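Local coordinates for Serine/threonine-protein kinase Tel1 (Chaetomium thermophilum, PDB 6SKY), which is a serine/threonine protein kinase of the ATM family that probably senses DNA damage and activates checkpoint signalling by phosphorylating proteins at Ser-Gln and Thr-Gln sites, at residues 2205-2210 with 2228-2233; 2243-2248 with 2276-2281; 2255-2260 with 2265-2270; 2297-2302 with 2371-2376. One frame throughout, in Å; residues are numbered along the deposited sequence.

Interaction 1: residues 2205-2210 with 2228-2233; sequences AIKMEA and QAIDKD
Ile-2230 lays its delta methyl against the backbone where Lys-2207 joins Met-2208, with the stem of Lys-2207 running alongside in the opposite direction. The methyl CD1 of Ile-2230 is 3.6 Å from CB of Lys-2207. It also comes to 3.5 Å from the backbone N of Met-2208, a non-polar packing contact against the peptide. The torsions explain this reach: CG1 stands anti to the carbonyl carbon (chi1 -63°) and CD1 continues the chain in an extended line (chi2 175°), which carries the CG1-CD1 arm of this beta-branched residue out to the other helix. The Lys-2207 chain bends at chi3 (-63°), and its CE comes to 4.2 Å from CG1 of Ile-2230, while NZ comes out near the C-terminal end of helix 2220-2232. There NZ of Lys-2207 is 4.4 Å from the carbonyl O of Asp-2233, the first residue beyond the helix, too far for a hydrogen bond. A lysine suits this partly exposed place: its methylenes pack on the isoleucine while its charge lies beyond them. Helices 2203-2217 and 2220-2232 follow each other through a short turn and run back in roughly opposite senses, a helical hairpin of the FAT alpha-solenoid. Beside the isoleucine, Met-2208 adds a looser contact, its CB lying 4.2 Å from CD1 of Ile-2230. The CE methyl of Met-2208 packs against Leu-2243 and Leu-2248, and the next helix, 2245-2259, receives both side chains, since Leu-2248 also packs against Ile-2230.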
loop_
_atom_site.group_PDB
_atom_site.type_symbol
_atom_site.label_atom_id
_atom_site.label_comp_id
_atom_site.label_asym_id
_atom_site.label_seq_id
_atom_site.Cartn_x
_atom_site.Cartn_y
_atom_site.Cartn_z
ATOM N N ALA A 2205 4.845 23.656 -18.406
ATOM C CA ALA A 2205 3.641 23.269 -17.678
ATOM C C ALA A 2205 3.284 21.811 -17.926
ATOM O O ALA A 2205 2.826 21.110 -17.016
ATOM C CB ALA A 2205 2.487 24.176 -18.073
ATOM N N ILE A 2206 3.521 21.323 -19.138
ATOM C CA ILE A 2206 3.201 19.939 -19.453
ATOM C C ILE A 2206 4.189 18.992 -18.787
ATOM O O ILE A 2206 3.810 17.924 -18.284
ATOM C CB ILE A 2206 3.154 19.762 -20.976
ATOM C CG1 ILE A 2206 1.917 20.461 -21.529
ATOM C CG2 ILE A 2206 3.146 18.314 -21.336
ATOM C CD1 ILE A 2206 1.825 20.452 -23.005
ATOM N N LYS A 2207 5.462 19.377 -18.727
ATOM C CA LYS A 2207 6.429 18.549 -18.023
ATOM C C LYS A 2207 6.217 18.601 -16.520
ATOM O O LYS A 2207 6.452 17.602 -15.833
ATOM C CB LYS A 2207 7.843 18.967 -18.397
ATOM C CG LYS A 2207 8.229 18.528 -19.792
ATOM C CD LYS A 2207 9.669 18.858 -20.115
ATOM C CE LYS A 2207 9.906 20.351 -20.111
ATOM N NZ LYS A 2207 11.307 20.706 -20.441
ATOM N N MET A 2208 5.734 19.720 -15.989
ATOM C CA MET A 2208 5.390 19.746 -14.576
ATOM C C MET A 2208 4.182 18.877 -14.277
ATOM O O MET A 2208 4.114 18.258 -13.213
ATOM C CB MET A 2208 5.139 21.171 -14.122
ATOM C CG MET A 2208 4.660 21.260 -12.701
ATOM S SD MET A 2208 4.944 22.880 -12.016
ATOM C CE MET A 2208 6.606 23.129 -12.600
ATOM N N GLU A 2209 3.224 18.800 -15.197
ATOM C CA GLU A 2209 2.115 17.874 -15.004
ATOM C C GLU A 2209 2.591 16.427 -15.026
ATOM O O GLU A 2209 2.115 15.596 -14.244
ATOM C CB GLU A 2209 1.049 18.108 -16.064
ATOM C CG GLU A 2209 -0.118 17.162 -15.968
ATOM C CD GLU A 2209 -0.653 17.035 -14.554
ATOM O OE1 GLU A 2209 -0.806 18.076 -13.878
ATOM O OE2 GLU A 2209 -0.917 15.892 -14.116
ATOM N N ALA A 2210 3.531 16.107 -15.911
ATOM C CA ALA A 2210 4.088 14.759 -15.924
ATOM C C ALA A 2210 4.803 14.440 -14.617
ATOM O O ALA A 2210 4.685 13.327 -14.086
ATOM C CB ALA A 2210 5.036 14.601 -17.102
ATOM N N GLN A 2228 13.898 19.136 -11.738
ATOM C CA GLN A 2228 15.198 19.783 -11.857
ATOM C C GLN A 2228 15.596 19.983 -13.308
ATOM O O GLN A 2228 16.274 20.959 -13.631
ATOM C CB GLN A 2228 16.255 18.970 -11.132
ATOM C CG GLN A 2228 16.159 19.039 -9.642
ATOM C CD GLN A 2228 17.043 18.041 -8.975
ATOM O OE1 GLN A 2228 17.458 17.069 -9.585
ATOM N NE2 GLN A 2228 17.349 18.274 -7.718
ATOM N N ALA A 2229 15.198 19.072 -14.194
ATOM C CA ALA A 2229 15.437 19.285 -15.615
ATOM C C ALA A 2229 14.615 20.449 -16.147
ATOM O O ALA A 2229 15.097 21.218 -16.980
ATOM C CB ALA A 2229 15.127 18.014 -16.390
ATOM N N ILE A 2230 13.365 20.581 -15.702
ATOM C CA ILE A 2230 12.582 21.764 -16.063
ATOM C C ILE A 2230 13.301 23.025 -15.620
ATOM O O ILE A 2230 13.347 24.019 -16.346
ATOM C CB ILE A 2230 11.174 21.709 -15.448
ATOM C CG1 ILE A 2230 10.378 20.542 -15.982
ATOM C CG2 ILE A 2230 10.426 22.966 -15.748
ATOM C CD1 ILE A 2230 9.077 20.421 -15.302
ATOM N N ASP A 2231 13.854 23.014 -14.414
ATOM C CA ASP A 2231 14.470 24.226 -13.891
ATOM C C ASP A 2231 15.793 24.535 -14.572
ATOM O O ASP A 2231 16.165 25.704 -14.697
ATOM C CB ASP A 2231 14.677 24.108 -12.389
ATOM C CG ASP A 2231 15.503 25.236 -11.835
ATOM O OD1 ASP A 2231 15.170 26.405 -12.111
ATOM O OD2 ASP A 2231 16.490 24.961 -11.125
ATOM N N LYS A 2232 16.515 23.510 -15.015
ATOM C CA LYS A 2232 17.826 23.732 -15.612
ATOM C C LYS A 2232 17.702 24.300 -17.018
ATOM O O LYS A 2232 18.141 25.422 -17.287
ATOM C CB LYS A 2232 18.611 22.424 -15.619
ATOM C CG LYS A 2232 19.879 22.463 -16.423
ATOM C CD LYS A 2232 20.444 21.066 -16.576
ATOM C CE LYS A 2232 21.630 21.042 -17.521
ATOM N NZ LYS A 2232 22.091 19.650 -17.784
ATOM N N ASP A 2233 17.091 23.548 -17.927
ATOM C CA ASP A 2233 17.007 23.938 -19.331
ATOM C C ASP A 2233 15.546 24.194 -19.684
ATOM O O ASP A 2233 14.852 23.327 -20.213
ATOM C CB ASP A 2233 17.623 22.861 -20.235
ATOM C CG ASP A 2233 17.969 23.384 -21.621
ATOM O OD1 ASP A 2233 19.088 23.909 -21.799
ATOM O OD2 ASP A 2233 17.123 23.275 -22.534
#

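Interaction 2: residues 2243-2248 with 2276-2281; sequences LSRSDL and LKELKG
Two successive helices of the FAT alpha-solenoid, 2245-2259 and 2264-2279, meet here where the first begins and the second ends, with Arg-2245 and Ser-2246 facing Glu-2278 and Leu-2279. A salt bridge marks the solvent side: NH2 of Arg-2245 lies 3.1 Å from OE2 of Glu-2278. The carboxylate oxygen sits at the edge of the guanidinium, in its plane, but the hydrogen bond is weak, with an N-H...O angle of 132°, and the two flat groups are turned 76° from each other. Glu-2278 folds at chi2 (-58°), which lays its carboxylate beside the arginine's aliphatic stem, CD of Arg-2245 being 3.9 Å from OE1 of Glu-2278. An alanine in place of Glu-2278 would probably leave NH2 of Arg-2245 without this anion and the arginine arm freer to swing, although Asp-2231 would still hold NE. Deeper in, small Ser-2246 lets the backbones approach closely: its CB is 3.9 Å from CB of Glu-2278, while its hydroxyl is hydrogen-bonded to Glu-2287. Helix 2286-2303 covers this inner side, with Ala-2288 against Leu-2279, and Leu-2248 faces helices 2203-2217 and 2220-2232.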
loop_
_atom_site.group_PDB
_atom_site.type_symbol
_atom_site.label_atom_id
_atom_site.label_comp_id
_atom_site.label_asym_id
_atom_site.label_seq_id
_atom_site.Cartn_x
_atom_site.Cartn_y
_atom_site.Cartn_z
ATOM N N LEU A 2243 4.599 29.897 -15.751
ATOM C CA LEU A 2243 5.106 29.102 -14.640
ATOM C C LEU A 2243 6.191 29.922 -13.967
ATOM O O LEU A 2243 7.206 30.229 -14.594
ATOM C CB LEU A 2243 5.648 27.766 -15.127
ATOM C CG LEU A 2243 6.534 26.998 -14.155
ATOM C CD1 LEU A 2243 5.740 26.566 -12.946
ATOM C CD2 LEU A 2243 7.139 25.806 -14.846
ATOM N N SER A 2244 5.974 30.293 -12.711
ATOM C CA SER A 2244 6.947 31.101 -11.999
ATOM C C SER A 2244 8.112 30.245 -11.536
ATOM O O SER A 2244 7.961 29.059 -11.250
ATOM C CB SER A 2244 6.300 31.792 -10.805
ATOM O OG SER A 2244 5.521 30.889 -10.056
ATOM N N ARG A 2245 9.290 30.853 -11.473
ATOM C CA ARG A 2245 10.456 30.098 -11.055
ATOM C C ARG A 2245 10.478 29.845 -9.560
ATOM O O ARG A 2245 11.098 28.875 -9.123
ATOM C CB ARG A 2245 11.735 30.815 -11.468
ATOM C CG ARG A 2245 12.860 29.865 -11.757
ATOM C CD ARG A 2245 14.198 30.496 -11.510
ATOM N NE ARG A 2245 15.227 29.482 -11.340
ATOM C CZ ARG A 2245 16.373 29.688 -10.707
ATOM N NH1 ARG A 2245 17.254 28.709 -10.592
ATOM N NH2 ARG A 2245 16.635 30.872 -10.179
ATOM N N SER A 2246 9.801 30.672 -8.769
ATOM C CA SER A 2246 9.805 30.478 -7.328
ATOM C C SER A 2246 8.884 29.351 -6.904
ATOM O O SER A 2246 9.208 28.620 -5.969
ATOM C CB SER A 2246 9.413 31.763 -6.615
ATOM O OG SER A 2246 8.032 31.994 -6.740
ATOM N N ASP A 2247 7.756 29.159 -7.583
ATOM C CA ASP A 2247 6.923 28.018 -7.235
ATOM C C ASP A 2247 7.551 26.716 -7.701
ATOM O O ASP A 2247 7.434 25.700 -7.015
ATOM C CB ASP A 2247 5.516 28.186 -7.801
ATOM C CG ASP A 2247 5.415 27.806 -9.254
ATOM O OD1 ASP A 2247 5.303 26.602 -9.558
ATOM O OD2 ASP A 2247 5.423 28.719 -10.100
ATOM N N LEU A 2248 8.259 26.733 -8.827
ATOM C CA LEU A 2248 9.021 25.562 -9.235
ATOM C C LEU A 2248 10.121 25.249 -8.233
ATOM O O LEU A 2248 10.313 24.091 -7.845
ATOM C CB LEU A 2248 9.607 25.782 -10.625
ATOM C CG LEU A 2248 10.574 24.727 -11.151
ATOM C CD1 LEU A 2248 9.908 23.395 -11.254
ATOM C CD2 LEU A 2248 11.105 25.146 -12.482
ATOM N N LEU A 2276 12.923 32.658 -2.314
ATOM C CA LEU A 2276 12.642 33.971 -1.742
ATOM C C LEU A 2276 13.293 35.080 -2.549
ATOM O O LEU A 2276 12.746 36.181 -2.641
ATOM C CB LEU A 2276 13.107 34.046 -0.293
ATOM C CG LEU A 2276 12.093 33.640 0.774
ATOM C CD1 LEU A 2276 12.025 32.148 0.913
ATOM C CD2 LEU A 2276 12.465 34.261 2.091
ATOM N N LYS A 2277 14.452 34.815 -3.143
ATOM C CA LYS A 2277 15.085 35.823 -3.981
ATOM C C LYS A 2277 14.359 35.987 -5.310
ATOM O O LYS A 2277 14.339 37.085 -5.871
ATOM C CB LYS A 2277 16.546 35.454 -4.199
ATOM C CG LYS A 2277 17.347 36.495 -4.928
ATOM C CD LYS A 2277 18.827 36.164 -4.899
ATOM C CE LYS A 2277 19.639 37.246 -5.598
ATOM N NZ LYS A 2277 21.090 36.919 -5.644
ATOM N N GLU A 2278 13.762 34.915 -5.829
ATOM C CA GLU A 2278 12.985 35.014 -7.057
ATOM C C GLU A 2278 11.706 35.795 -6.849
ATOM O O GLU A 2278 11.161 36.342 -7.809
ATOM C CB GLU A 2278 12.638 33.633 -7.598
ATOM C CG GLU A 2278 13.809 32.862 -8.129
ATOM C CD GLU A 2278 14.528 33.592 -9.228
ATOM O OE1 GLU A 2278 13.852 34.086 -10.148
ATOM O OE2 GLU A 2278 15.772 33.681 -9.167
ATOM N N LEU A 2279 11.186 35.829 -5.623
ATOM C CA LEU A 2279 9.994 36.636 -5.381
ATOM C C LEU A 2279 10.206 38.093 -5.772
ATOM O O LEU A 2279 9.270 38.749 -6.235
ATOM C CB LEU A 2279 9.573 36.540 -3.921
ATOM C CG LEU A 2279 8.745 35.313 -3.586
ATOM C CD1 LEU A 2279 8.235 35.411 -2.184
ATOM C CD2 LEU A 2279 7.608 35.196 -4.553
ATOM N N LYS A 2280 11.421 38.609 -5.598
ATOM C CA LYS A 2280 11.795 39.966 -6.001
ATOM C C LYS A 2280 10.967 41.018 -5.266
ATOM O O LYS A 2280 10.226 41.797 -5.863
ATOM C CB LYS A 2280 11.681 40.137 -7.518
ATOM C CG LYS A 2280 12.858 39.579 -8.284
ATOM C CD LYS A 2280 12.529 39.431 -9.747
ATOM C CE LYS A 2280 13.687 38.812 -10.503
ATOM N NZ LYS A 2280 13.437 38.807 -11.971
ATOM N N GLY A 2281 11.102 41.021 -3.944
ATOM C CA GLY A 2281 10.491 42.027 -3.104
ATOM C C GLY A 2281 8.991 41.948 -2.960
ATOM O O GLY A 2281 8.445 42.574 -2.049
#

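Interaction 3: residues 2255-2260 with 2265-2270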
loop_
_atom_site.group_PDB
_atom_site.type_symbol
_atom_site.label_atom_id
_atom_site.label_comp_id
_atom_site.label_asym_id
_atom_site.label_seq_id
_atom_site.Cartn_x
_atom_site.Cartn_y
_atom_site.Cartn_z
ATOM N N GLN A 2255 9.805 18.526 -2.372
ATOM C CA GLN A 2255 9.944 17.122 -2.725
ATOM C C GLN A 2255 11.302 16.564 -2.329
ATOM O O GLN A 2255 11.399 15.394 -1.964
ATOM C CB GLN A 2255 9.693 16.938 -4.211
ATOM C CG GLN A 2255 8.276 17.207 -4.588
ATOM C CD GLN A 2255 7.978 16.852 -6.000
ATOM O OE1 GLN A 2255 6.856 16.987 -6.460
ATOM N NE2 GLN A 2255 8.978 16.396 -6.708
ATOM N N VAL A 2256 12.357 17.376 -2.384
ATOM C CA VAL A 2256 13.667 16.917 -1.946
ATOM C C VAL A 2256 13.704 16.748 -0.435
ATOM O O VAL A 2256 14.397 15.866 0.074
ATOM C CB VAL A 2256 14.752 17.890 -2.440
ATOM C CG1 VAL A 2256 16.057 17.615 -1.777
ATOM C CG2 VAL A 2256 14.924 17.764 -3.914
ATOM N N SER A 2257 12.965 17.569 0.310
ATOM C CA SER A 2257 12.910 17.383 1.756
ATOM C C SER A 2257 12.139 16.131 2.132
ATOM O O SER A 2257 12.513 15.434 3.076
ATOM C CB SER A 2257 12.274 18.592 2.426
ATOM O OG SER A 2257 12.973 19.773 2.110
ATOM N N VAL A 2258 11.044 15.842 1.434
ATOM C CA VAL A 2258 10.254 14.661 1.766
ATOM C C VAL A 2258 11.044 13.387 1.510
ATOM O O VAL A 2258 10.971 12.433 2.288
ATOM C CB VAL A 2258 8.928 14.669 0.986
ATOM C CG1 VAL A 2258 8.273 13.320 1.032
ATOM C CG2 VAL A 2258 8.012 15.695 1.552
ATOM N N ALA A 2259 11.806 13.345 0.427
ATOM C CA ALA A 2259 12.573 12.165 0.058
ATOM C C ALA A 2259 13.929 12.094 0.737
ATOM O O ALA A 2259 14.638 11.105 0.549
ATOM C CB ALA A 2259 12.768 12.116 -1.454
ATOM N N ARG A 2260 14.302 13.105 1.518
ATOM C CA ARG A 2260 15.592 13.165 2.200
ATOM C C ARG A 2260 16.750 13.075 1.224
ATOM O O ARG A 2260 17.824 12.594 1.567
ATOM C CB ARG A 2260 15.726 12.072 3.254
ATOM C CG ARG A 2260 14.638 12.046 4.274
ATOM C CD ARG A 2260 14.692 13.258 5.121
ATOM N NE ARG A 2260 13.738 13.178 6.213
ATOM C CZ ARG A 2260 14.055 12.794 7.440
ATOM N NH1 ARG A 2260 13.128 12.747 8.383
ATOM N NH2 ARG A 2260 15.303 12.461 7.723
ATOM N N ASP A 2265 20.839 21.348 4.885
ATOM C CA ASP A 2265 21.626 22.559 4.720
ATOM C C ASP A 2265 21.820 22.933 3.261
ATOM O O ASP A 2265 22.050 24.107 2.961
ATOM C CB ASP A 2265 22.986 22.392 5.399
ATOM C CG ASP A 2265 23.779 23.676 5.433
ATOM O OD1 ASP A 2265 23.173 24.741 5.670
ATOM O OD2 ASP A 2265 25.011 23.622 5.237
ATOM N N ALA A 2266 21.737 21.966 2.353
ATOM C CA ALA A 2266 21.752 22.242 0.928
ATOM C C ALA A 2266 20.369 22.540 0.384
ATOM O O ALA A 2266 20.251 23.238 -0.625
ATOM C CB ALA A 2266 22.348 21.060 0.168
ATOM N N ILE A 2267 19.320 22.023 1.021
ATOM C CA ILE A 2267 17.964 22.357 0.608
ATOM C C ILE A 2267 17.712 23.842 0.779
ATOM O O ILE A 2267 17.131 24.489 -0.092
ATOM C CB ILE A 2267 16.941 21.523 1.391
ATOM C CG1 ILE A 2267 17.128 20.046 1.103
ATOM C CG2 ILE A 2267 15.550 21.915 1.011
ATOM C CD1 ILE A 2267 16.245 19.176 1.913
ATOM N N GLN A 2268 18.151 24.411 1.896
ATOM C CA GLN A 2268 17.946 25.833 2.122
ATOM C C GLN A 2268 18.819 26.678 1.213
ATOM O O GLN A 2268 18.436 27.788 0.841
ATOM C CB GLN A 2268 18.228 26.172 3.576
ATOM C CG GLN A 2268 18.054 27.625 3.899
ATOM C CD GLN A 2268 18.590 27.972 5.251
ATOM O OE1 GLN A 2268 18.802 27.101 6.083
ATOM N NE2 GLN A 2268 18.821 29.253 5.483
ATOM N N LYS A 2269 19.984 26.174 0.841
ATOM C CA LYS A 2269 20.915 26.947 0.037
ATOM C C LYS A 2269 20.570 26.914 -1.444
ATOM O O LYS A 2269 20.813 27.895 -2.151
ATOM C CB LYS A 2269 22.325 26.419 0.267
ATOM C CG LYS A 2269 23.415 27.092 -0.517
ATOM C CD LYS A 2269 24.697 26.292 -0.385
ATOM C CE LYS A 2269 25.879 27.003 -1.022
ATOM N NZ LYS A 2269 27.147 26.262 -0.781
ATOM N N LYS A 2270 19.993 25.818 -1.927
ATOM C CA LYS A 2270 19.733 25.642 -3.346
ATOM C C LYS A 2270 18.296 25.912 -3.756
ATOM O O LYS A 2270 18.060 26.227 -4.923
ATOM C CB LYS A 2270 20.088 24.222 -3.777
ATOM C CG LYS A 2270 21.535 23.883 -3.635
ATOM C CD LYS A 2270 21.761 22.407 -3.817
ATOM C CE LYS A 2270 21.357 21.968 -5.194
ATOM N NZ LYS A 2270 21.631 20.525 -5.399
#
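No flat side chain takes part where Val-2256 and Ser-2257 meet Ile-2267; the contact is made by branched aliphatic chains and one hydroxyl. Ile-2267 supplies most of it. Its CG1 is 3.9 Å from CG1 of Val-2256, and the two side chains slip past each other in opposite directions, so the methyl of one lies along the flank of the other. Val-2256 offers this branch because CG1 stands anti to the backbone N (chi1 168°). The tip of the isoleucine goes further, over the neighbouring residue, where CD1 of Ile-2267 is 3.8 Å from CA of Ser-2257. A serine suits this place because it is small enough to let the methyl settle on the helix backbone. Its hydroxyl stands beside CG2 and CD1 of Ile-2267 without bonding to them; it is hydrogen-bonded to the carbonyl O of Gly-2253, one turn earlier, which satisfies it within a largely apolar interface. Helices 2245-2259 and 2264-2279 form a tight hairpin of the FAT alpha-solenoid, and this is its closed end, beside the connecting turn. The first helix finishes in a Schellman motif at Arg-2260, whose positive phi (58°) sends the chain out of the helix. That turn also faces the dimer interface: Arg-2260 makes a salt bridge with Asp-2922 of the second subunit, and the carbonyl O of Ala-2259 accepts a hydrogen bond from Asn-2921 of that subunit. Ile-2224 of helix 2220-2232 also packs against Val-2256.

Interaction 4: residues 2297-2302 with 2371-2376; sequences VFCDEQ and SEFLKL
Phe-2373 turns one face of its ring to the methylene stem of Gln-2302, at a crossing of two FAT-domain helices, 2286-2303 and 2348-2387, whose segments 2297-2302 and 2371-2376 run antiparallel at a slant, 146° between their directions, with axes 8.6 Å apart at the closest. CB of Gln-2302 stands 3.9 Å from the ring centroid of Phe-2373, a CH-pi contact over the face. Glutamine suits the place because its stem is aliphatic while its amide can turn elsewhere: a bend at chi2 turns the amide off the Phe-2373 ring, their planes 61° apart. With CG anti to the carbonyl carbon (chi1 -63°), the stem touches both rings, CB on Phe-2373 and CG over one face of Phe-2298. Cys-2299 approaches the Phe-2373 ring obliquely, a sulfur-aromatic contact with SG 5.2 Å from the centroid. Replacing Phe-2373 with an alanine is likely to open a gap beside Gln-2302 and take the aromatic partner from the sulfur. At the closest pair of backbones, Cys-2299 is compact enough for the helices to come near, and CB of Cys-2299 lies 3.8 Å from the carbonyl O of Phe-2373. One turn further along, SG of Cys-2299 rests 3.6 Å from CB of Leu-2376.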
loop_
_atom_site.group_PDB
_atom_site.type_symbol
_atom_site.label_atom_id
_atom_site.label_comp_id
_atom_site.label_asym_id
_atom_site.label_seq_id
_atom_site.Cartn_x
_atom_site.Cartn_y
_atom_site.Cartn_z
ATOM N N VAL A 2297 7.821 26.428 7.527
ATOM C CA VAL A 2297 7.670 25.040 7.939
ATOM C C VAL A 2297 9.010 24.317 7.911
ATOM O O VAL A 2297 9.300 23.500 8.791
ATOM C CB VAL A 2297 6.623 24.347 7.056
ATOM C CG1 VAL A 2297 6.626 22.871 7.300
ATOM C CG2 VAL A 2297 5.268 24.910 7.360
ATOM N N PHE A 2298 9.861 24.622 6.929
ATOM C CA PHE A 2298 11.205 24.051 6.914
ATOM C C PHE A 2298 11.991 24.428 8.162
ATOM O O PHE A 2298 12.549 23.561 8.840
ATOM C CB PHE A 2298 11.946 24.499 5.659
ATOM C CG PHE A 2298 13.381 24.085 5.621
ATOM C CD1 PHE A 2298 13.739 22.824 5.201
ATOM C CD2 PHE A 2298 14.377 24.964 5.990
ATOM C CE1 PHE A 2298 15.046 22.450 5.167
ATOM C CE2 PHE A 2298 15.684 24.588 5.959
ATOM C CZ PHE A 2298 16.018 23.334 5.545
ATOM N N CYS A 2299 12.064 25.723 8.476
ATOM C CA CYS A 2299 12.835 26.148 9.641
ATOM C C CYS A 2299 12.267 25.570 10.930
ATOM O O CYS A 2299 13.017 25.182 11.834
ATOM C CB CYS A 2299 12.877 27.669 9.721
ATOM S SG CYS A 2299 13.859 28.458 8.461
ATOM N N ASP A 2300 10.942 25.503 11.038
ATOM C CA ASP A 2300 10.330 24.911 12.219
ATOM C C ASP A 2300 10.728 23.454 12.363
ATOM O O ASP A 2300 11.097 23.005 13.448
ATOM C CB ASP A 2300 8.814 25.042 12.135
ATOM C CG ASP A 2300 8.145 24.881 13.467
ATOM O OD1 ASP A 2300 8.856 24.712 14.472
ATOM O OD2 ASP A 2300 6.903 24.928 13.512
ATOM N N GLU A 2301 10.654 22.696 11.272
ATOM C CA GLU A 2301 11.075 21.304 11.307
ATOM C C GLU A 2301 12.549 21.173 11.655
ATOM O O GLU A 2301 12.962 20.168 12.235
ATOM C CB GLU A 2301 10.774 20.660 9.962
ATOM C CG GLU A 2301 11.204 19.235 9.818
ATOM C CD GLU A 2301 11.088 18.764 8.387
ATOM O OE1 GLU A 2301 10.816 19.613 7.509
ATOM O OE2 GLU A 2301 11.266 17.554 8.134
ATOM N N GLN A 2302 13.361 22.167 11.308
ATOM C CA GLN A 2302 14.769 22.105 11.683
ATOM C C GLN A 2302 14.971 22.389 13.158
ATOM O O GLN A 2302 15.962 21.941 13.737
ATOM C CB GLN A 2302 15.601 23.087 10.863
ATOM C CG GLN A 2302 15.609 22.810 9.394
ATOM C CD GLN A 2302 15.879 21.372 9.086
ATOM O OE1 GLN A 2302 16.876 20.814 9.524
ATOM N NE2 GLN A 2302 14.989 20.752 8.332
ATOM N N SER A 2371 19.342 29.867 16.903
ATOM C CA SER A 2371 18.766 31.202 16.991
ATOM C C SER A 2371 18.410 31.747 15.614
ATOM O O SER A 2371 17.361 32.380 15.438
ATOM C CB SER A 2371 19.739 32.136 17.700
ATOM O OG SER A 2371 19.292 33.474 17.646
ATOM N N GLU A 2372 19.274 31.522 14.625
ATOM C CA GLU A 2372 18.940 31.930 13.266
ATOM C C GLU A 2372 17.701 31.207 12.763
ATOM O O GLU A 2372 16.833 31.818 12.123
ATOM C CB GLU A 2372 20.117 31.674 12.334
ATOM C CG GLU A 2372 21.252 32.651 12.506
ATOM C CD GLU A 2372 22.499 32.228 11.764
ATOM O OE1 GLU A 2372 22.484 31.146 11.140
ATOM O OE2 GLU A 2372 23.499 32.975 11.812
ATOM N N PHE A 2373 17.603 29.905 13.025
ATOM C CA PHE A 2373 16.411 29.180 12.599
ATOM C C PHE A 2373 15.157 29.738 13.250
ATOM O O PHE A 2373 14.110 29.838 12.606
ATOM C CB PHE A 2373 16.543 27.699 12.916
ATOM C CG PHE A 2373 17.236 26.920 11.856
ATOM C CD1 PHE A 2373 17.148 27.298 10.539
ATOM C CD2 PHE A 2373 17.984 25.812 12.178
ATOM C CE1 PHE A 2373 17.782 26.586 9.570
ATOM C CE2 PHE A 2373 18.623 25.100 11.209
ATOM C CZ PHE A 2373 18.520 25.486 9.906
ATOM N N LEU A 2374 15.239 30.106 14.527
ATOM C CA LEU A 2374 14.077 30.672 15.205
ATOM C C LEU A 2374 13.659 31.995 14.580
ATOM O O LEU A 2374 12.467 32.241 14.354
ATOM C CB LEU A 2374 14.379 30.855 16.687
ATOM C CG LEU A 2374 13.257 31.435 17.532
ATOM C CD1 LEU A 2374 12.186 30.401 17.734
ATOM C CD2 LEU A 2374 13.801 31.903 18.852
ATOM N N LYS A 2375 14.625 32.873 14.318
ATOM C CA LYS A 2375 14.313 34.132 13.650
ATOM C C LYS A 2375 13.587 33.897 12.337
ATOM O O LYS A 2375 12.539 34.495 12.075
ATOM C CB LYS A 2375 15.587 34.929 13.395
ATOM C CG LYS A 2375 15.992 35.844 14.508
ATOM C CD LYS A 2375 17.293 36.534 14.168
ATOM C CE LYS A 2375 17.766 37.417 15.306
ATOM N NZ LYS A 2375 19.069 38.081 15.019
ATOM N N LEU A 2376 14.145 33.035 11.486
ATOM C CA LEU A 2376 13.545 32.814 10.176
ATOM C C LEU A 2376 12.159 32.204 10.295
ATOM O O LEU A 2376 11.253 32.556 9.535
ATOM C CB LEU A 2376 14.444 31.924 9.331
ATOM C CG LEU A 2376 15.787 32.517 8.944
ATOM C CD1 LEU A 2376 16.591 31.490 8.205
ATOM C CD2 LEU A 2376 15.568 33.729 8.092
#

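How the interactions relate
All four contacts join helices of the FAT solenoid; interaction 1 comes first along the chain and interaction 4 last, with interaction 3 nested inside the loop closed by interaction 2. Interactions 2 and 3 hold the same hairpin, at its open and closed ends, 17 Å apart between centres: the open end carries a salt bridge, the closed end is largely apolar. Interactions 1, 2 and 4 are partly buried, interaction 3 buried; aliphatic packing serves the first, an aromatic face and a sulfur the last. Asp-2231 ties interaction 1 to interaction 2 through Arg-2245, while Gln-2268 links interactions 3 and 4 by resting on Phe-2298 and Phe-2373. The turn in interaction 3 also meets the second subunit.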